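Local atomic coordinates of geobacter metallireducens SMUG1 (PDB entry 5H9I), a protein that belongs to the uracil DNA glycosylase superfamily, as a bacterial SMUG1 member whose parallel beta-sheet is packed between helices. Residues A[28-40]-A[89-102]. Residues are numbered along the deposited sequence; the frame is centred on the assembly and turned at random.
Sequences AHVYNPLLYAREP and TVTRPAGEHPKKRV. With GOL (glycerol), chain C.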
loop_
_atom_site.group_PDB
_atom_site.type_symbol
_atom_site.label_atom_id
_atom_site.label_comp_id
_atom_site.label_asym_id
_atom_site.label_seq_id
_atom_site.Cartn_x
_atom_site.Cartn_y
_atom_site.Cartn_z
ATOM N N ALA A 28 9.367 6.477 17.668
ATOM C CA ALA A 28 9.131 7.824 18.143
ATOM C C ALA A 28 8.084 8.573 17.382
ATOM O O ALA A 28 7.535 9.535 17.897
ATOM C CB ALA A 28 10.408 8.633 18.137
ATOM N N HIS A 29 7.850 8.224 16.085
ATOM C CA HIS A 29 6.938 8.993 15.270
ATOM C C HIS A 29 6.105 7.975 14.440
ATOM O O HIS A 29 6.651 6.980 13.978
ATOM C CB HIS A 29 7.632 9.826 14.230
ATOM C CG HIS A 29 8.590 10.766 14.832
ATOM N ND1 HIS A 29 8.196 12.033 15.189
ATOM C CD2 HIS A 29 9.900 10.653 15.174
ATOM C CE1 HIS A 29 9.220 12.671 15.735
ATOM N NE2 HIS A 29 10.245 11.850 15.777
ATOM N N VAL A 30 4.855 8.312 14.283
ATOM C CA VAL A 30 3.937 7.497 13.472
ATOM C C VAL A 30 3.228 8.433 12.524
ATOM O O VAL A 30 2.554 9.356 12.960
ATOM C CB VAL A 30 2.935 6.739 14.352
ATOM C CG1 VAL A 30 1.944 5.929 13.516
ATOM C CG2 VAL A 30 3.636 5.803 15.314
ATOM N N TYR A 31 3.348 8.189 11.212
ATOM C CA TYR A 31 2.651 8.955 10.203
ATOM C C TYR A 31 1.444 8.168 9.656
ATOM O O TYR A 31 1.588 7.069 9.319
ATOM C CB TYR A 31 3.550 9.230 8.996
ATOM C CG TYR A 31 4.769 10.144 9.123
ATOM C CD1 TYR A 31 5.215 10.611 10.329
ATOM C CD2 TYR A 31 5.447 10.506 8.015
ATOM C CE1 TYR A 31 6.322 11.426 10.397
ATOM C CE2 TYR A 31 6.554 11.316 8.065
ATOM C CZ TYR A 31 6.974 11.780 9.264
ATOM O OH TYR A 31 8.067 12.579 9.312
ATOM N N ASN A 32 0.304 8.810 9.539
ATOM C CA ASN A 32 -0.917 8.186 8.979
ATOM C C ASN A 32 -1.484 9.004 7.800
ATOM O O ASN A 32 -2.282 9.938 7.944
ATOM C CB ASN A 32 -1.955 8.015 10.036
ATOM C CG ASN A 32 -3.113 7.204 9.554
ATOM O OD1 ASN A 32 -3.149 6.825 8.370
ATOM N ND2 ASN A 32 -3.958 6.821 10.520
ATOM N N PRO A 33 -1.031 8.675 6.567
ATOM C CA PRO A 33 -1.424 9.380 5.358
ATOM C C PRO A 33 -2.964 9.270 5.134
ATOM O O PRO A 33 -3.495 10.058 4.345
ATOM C CB PRO A 33 -0.581 8.788 4.232
ATOM C CG PRO A 33 0.083 7.697 4.876
ATOM C CD PRO A 33 0.048 7.693 6.319
ATOM N N LEU A 34 -3.621 8.304 5.780
ATOM C CA LEU A 34 -5.077 8.236 5.654
ATOM C C LEU A 34 -5.690 9.440 6.222
ATOM O O LEU A 34 -6.827 9.807 5.837
ATOM C CB LEU A 34 -5.660 6.990 6.349
ATOM C CG LEU A 34 -5.141 5.668 5.943
ATOM C CD1 LEU A 34 -5.866 4.486 6.574
ATOM C CD2 LEU A 34 -5.132 5.490 4.409
ATOM N N LEU A 35 -4.994 10.123 7.128
ATOM C CA LEU A 35 -5.491 11.347 7.743
ATOM C C LEU A 35 -4.962 12.598 7.089
ATOM O O LEU A 35 -5.720 13.526 6.816
ATOM C CB LEU A 35 -5.162 11.320 9.226
ATOM C CG LEU A 35 -5.612 10.147 10.041
ATOM C CD1 LEU A 35 -5.196 10.226 11.524
ATOM C CD2 LEU A 35 -7.097 10.048 9.986
ATOM N N TYR A 36 -3.673 12.677 6.827
ATOM C CA TYR A 36 -3.106 13.892 6.277
ATOM C C TYR A 36 -3.077 14.020 4.760
ATOM O O TYR A 36 -2.862 15.050 4.245
ATOM C CB TYR A 36 -1.710 14.155 6.888
ATOM C CG TYR A 36 -0.613 13.204 6.520
ATOM C CD1 TYR A 36 -0.028 13.271 5.288
ATOM C CD2 TYR A 36 -0.136 12.302 7.410
ATOM C CE1 TYR A 36 0.992 12.437 4.955
ATOM C CE2 TYR A 36 0.900 11.474 7.092
ATOM C CZ TYR A 36 1.447 11.530 5.856
ATOM O OH TYR A 36 2.471 10.727 5.547
ATOM N N ALA A 37 -3.342 12.911 4.085
ATOM C CA ALA A 37 -3.428 12.901 2.629
ATOM C C ALA A 37 -4.732 12.234 2.210
ATOM O O ALA A 37 -4.780 11.477 1.306
ATOM C CB ALA A 37 -2.246 12.174 2.013
ATOM N N ARG A 38 -5.778 12.600 2.913
ATOM C CA ARG A 38 -7.063 11.970 2.732
ATOM C C ARG A 38 -7.700 12.246 1.368
ATOM O O ARG A 38 -8.198 11.380 0.783
ATOM C CB ARG A 38 -8.006 12.323 3.894
ATOM C CG ARG A 38 -9.339 11.578 3.769
ATOM C CD ARG A 38 -10.212 11.445 5.014
ATOM N NE ARG A 38 -11.346 10.527 4.795
ATOM C CZ ARG A 38 -12.420 10.842 4.091
ATOM N NH1 ARG A 38 -12.510 12.037 3.559
ATOM N NH2 ARG A 38 -13.405 9.976 3.909
ATOM N N GLU A 39 -7.599 13.468 0.893
ATOM C CA GLU A 39 -8.233 13.838 -0.363
ATOM C C GLU A 39 -7.614 13.054 -1.504
ATOM O O GLU A 39 -8.321 12.407 -2.274
ATOM C CB GLU A 39 -8.339 15.366 -0.633
ATOM C CG GLU A 39 -9.299 15.935 0.369
ATOM C CD GLU A 39 -9.574 17.405 0.189
ATOM O OE1 GLU A 39 -8.783 18.031 -0.501
ATOM O OE2 GLU A 39 -10.654 17.762 0.719
ATOM N N PRO A 40 -6.275 13.030 -1.610
ATOM C CA PRO A 40 -5.727 12.240 -2.743
ATOM C C PRO A 40 -5.931 10.713 -2.536
ATOM O O PRO A 40 -6.159 9.979 -3.516
ATOM C CB PRO A 40 -4.278 12.622 -2.816
ATOM C CG PRO A 40 -4.027 13.348 -1.520
ATOM C CD PRO A 40 -5.273 13.955 -1.043
ATOM N N THR A 89 -4.412 18.085 -1.877
ATOM C CA THR A 89 -4.027 18.641 -0.521
ATOM C C THR A 89 -3.454 17.585 0.347
ATOM O O THR A 89 -4.070 16.588 0.623
ATOM C CB THR A 89 -5.195 19.319 0.165
ATOM O OG1 THR A 89 -5.596 20.391 -0.700
ATOM C CG2 THR A 89 -4.831 19.885 1.569
ATOM N N VAL A 90 -2.224 17.825 0.798
ATOM C CA VAL A 90 -1.550 16.957 1.745
ATOM C C VAL A 90 -0.971 17.877 2.851
ATOM O O VAL A 90 -0.146 18.735 2.511
ATOM C CB VAL A 90 -0.403 16.183 1.089
ATOM C CG1 VAL A 90 0.317 15.291 2.125
ATOM C CG2 VAL A 90 -0.890 15.379 -0.171
ATOM N N THR A 91 -1.415 17.595 4.034
ATOM C CA THR A 91 -0.894 18.369 5.181
ATOM C C THR A 91 0.213 17.613 5.878
ATOM O O THR A 91 0.417 16.450 5.658
ATOM C CB THR A 91 -2.024 18.692 6.158
ATOM O OG1 THR A 91 -2.726 17.565 6.673
ATOM C CG2 THR A 91 -3.019 19.590 5.512
ATOM N N ARG A 92 0.892 18.224 6.864
ATOM C CA ARG A 92 1.991 17.535 7.514
ATOM C C ARG A 92 1.540 16.771 8.722
ATOM O O ARG A 92 0.718 17.250 9.547
ATOM C CB ARG A 92 3.142 18.549 7.846
ATOM C CG ARG A 92 3.699 19.253 6.662
ATOM C CD ARG A 92 4.716 20.357 7.019
ATOM N NE ARG A 92 5.076 20.994 5.765
ATOM C CZ ARG A 92 6.007 20.542 4.942
ATOM N NH1 ARG A 92 6.854 19.618 5.283
ATOM N NH2 ARG A 92 6.154 21.173 3.812
ATOM N N PRO A 93 2.095 15.570 8.940
ATOM C CA PRO A 93 1.684 14.779 10.084
ATOM C C PRO A 93 2.106 15.473 11.440
ATOM O O PRO A 93 3.201 16.056 11.494
ATOM C CB PRO A 93 2.459 13.463 9.952
ATOM C CG PRO A 93 3.614 13.797 9.061
ATOM C CD PRO A 93 3.194 14.939 8.175
ATOM N N ALA A 94 1.365 15.187 12.480
ATOM C CA ALA A 94 1.712 15.688 13.803
ATOM C C ALA A 94 3.034 15.134 14.169
ATOM O O ALA A 94 3.292 13.926 14.042
ATOM C CB ALA A 94 0.642 15.316 14.764
ATOM N N GLY A 95 3.939 16.010 14.614
ATOM C CA GLY A 95 5.276 15.493 14.940
ATOM C C GLY A 95 6.154 15.038 13.803
ATOM O O GLY A 95 7.103 14.311 14.062
ATOM N N GLU A 96 5.865 15.497 12.565
ATOM C CA GLU A 96 6.691 15.236 11.406
ATOM C C GLU A 96 8.158 15.313 11.783
ATOM O O GLU A 96 8.537 16.260 12.461
ATOM C CB GLU A 96 6.386 16.335 10.393
ATOM C CG GLU A 96 7.158 16.269 9.121
ATOM C CD GLU A 96 7.027 17.502 8.319
ATOM O OE1 GLU A 96 7.477 18.609 8.837
ATOM O OE2 GLU A 96 6.568 17.521 7.170
ATOM N N HIS A 97 9.000 14.376 11.344
ATOM C CA HIS A 97 10.436 14.427 11.615
ATOM C C HIS A 97 11.144 15.186 10.539
ATOM O O HIS A 97 10.924 14.984 9.363
ATOM C CB HIS A 97 10.950 13.018 11.694
ATOM C CG HIS A 97 12.327 12.912 12.291
ATOM N ND1 HIS A 97 13.435 13.316 11.598
ATOM C CD2 HIS A 97 12.744 12.526 13.500
ATOM C CE1 HIS A 97 14.505 13.208 12.386
ATOM N NE2 HIS A 97 14.116 12.680 13.524
ATOM N N PRO A 98 12.136 16.059 10.888
ATOM C CA PRO A 98 12.753 16.799 9.834
ATOM C C PRO A 98 13.492 16.052 8.762
ATOM O O PRO A 98 13.709 16.633 7.744
ATOM C CB PRO A 98 13.825 17.719 10.567
ATOM C CG PRO A 98 13.700 17.370 11.962
ATOM C CD PRO A 98 12.592 16.418 12.255
ATOM N N LYS A 99 13.863 14.794 9.018
ATOM C CA LYS A 99 14.560 13.993 8.024
ATOM C C LYS A 99 13.546 13.286 7.088
ATOM O O LYS A 99 13.953 12.738 6.111
ATOM C CB LYS A 99 15.376 12.931 8.694
ATOM C CG LYS A 99 16.666 13.455 9.281
ATOM C CD LYS A 99 17.307 12.308 10.007
ATOM C CE LYS A 99 18.502 12.816 10.801
ATOM N NZ LYS A 99 19.088 11.615 11.391
ATOM N N LYS A 100 12.307 13.507 7.343
ATOM C CA LYS A 100 11.176 12.745 6.643
ATOM C C LYS A 100 10.014 13.678 6.474
ATOM O O LYS A 100 8.905 13.403 6.938
ATOM C CB LYS A 100 10.863 11.504 7.394
ATOM C CG LYS A 100 11.974 10.503 7.501
ATOM C CD LYS A 100 12.320 9.866 6.174
ATOM C CE LYS A 100 13.441 8.836 6.199
ATOM N NZ LYS A 100 13.098 7.655 6.978
ATOM N N ARG A 101 10.227 14.843 5.963
ATOM C CA ARG A 101 9.232 15.835 5.772
ATOM C C ARG A 101 8.188 15.392 4.695
ATOM O O ARG A 101 8.555 14.714 3.756
ATOM C CB ARG A 101 9.871 17.090 5.283
ATOM C CG ARG A 101 10.794 17.721 6.355
ATOM C CD ARG A 101 11.493 18.897 5.720
ATOM N NE ARG A 101 10.562 19.973 5.352
ATOM C CZ ARG A 101 10.323 20.429 4.107
ATOM N NH1 ARG A 101 10.927 19.898 3.046
ATOM N NH2 ARG A 101 9.483 21.438 3.934
ATOM N N VAL A 102 6.986 15.821 4.928
ATOM C CA VAL A 102 5.857 15.556 4.033
ATOM C C VAL A 102 5.576 16.824 3.244
ATOM O O VAL A 102 4.861 17.709 3.729
ATOM C CB VAL A 102 4.658 15.020 4.767
ATOM C CG1 VAL A 102 3.460 14.822 3.858
ATOM C CG2 VAL A 102 4.973 13.749 5.488
HETATM C C1 GOL C . -6.656 16.699 3.040
HETATM O O1 GOL C . -6.279 15.813 1.873
HETATM C C2 GOL C . -5.768 16.396 4.186
HETATM O O2 GOL C . -6.030 15.072 4.634
HETATM C C3 GOL C . -6.178 17.369 5.327
HETATM O O3 GOL C . -5.348 17.139 6.436
HETATM O O HOH W 1 1.602 11.913 13.006
HETATM O O HOH W 2 4.648 11.665 15.209
HETATM O O HOH W 3 -7.222 17.839 -2.520
HETATM O O HOH W 4 -8.186 20.587 -0.005
#
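Tyr31 and Tyr36 rise from an edge strand and the short helix after it, and the irregular loop 89-102, between helices 77-84 and 112-125 of this UDG-like fold, is wrapped over them with Pro93 seated in the angle between the two rings. CG of Pro93 stands over the centre of the Tyr31 ring, 3.6 Å from its centroid, while CD of the same proline lies over one face of Tyr36, a second CH-pi contact. Pro33 CA covers the opposite face of Tyr36, Val90 CG1 meets that ring's edge, and Tyr36 OH bonds to Ala68 O, outside the two segments. Val102 splits its methyls, CG1 against Tyr36 CE1 (3.6 Å) and CG2 against Tyr31 CE2.

With CG anti to the carbonyl carbon (chi1 -67°), Tyr31 carries its hydroxyl into the His97-Lys100 turn. There Tyr31 OH donates to Lys100 O (2.6 Å), which lies at the ring edge, and accepts from His97 N (2.9 Å, 160° at the hydrogen). Next to it, the edge of the His97 ring is directed at the face of His29 in an offset T-shaped pair, planes at 88°; His97 NE2 bonds to Ala148 O. His29 ND1 adds a weak bond to Gly95 O, and one water bridges Val30 O and Ala94 O.

At the helical end, Thr91 N donates to Tyr36 O (2.9 Å). A glycerol, probably from the crystallisation liquor, links Leu35 O, Arg38 N and Glu39 N to Thr89 O and Thr91 OG1.

An irregular loop is thus held by proline-aromatic packing, while the buried phenol of Tyr31, donor and acceptor to the backbone of the 97-100 turn, fixes where that turn sits against the strand.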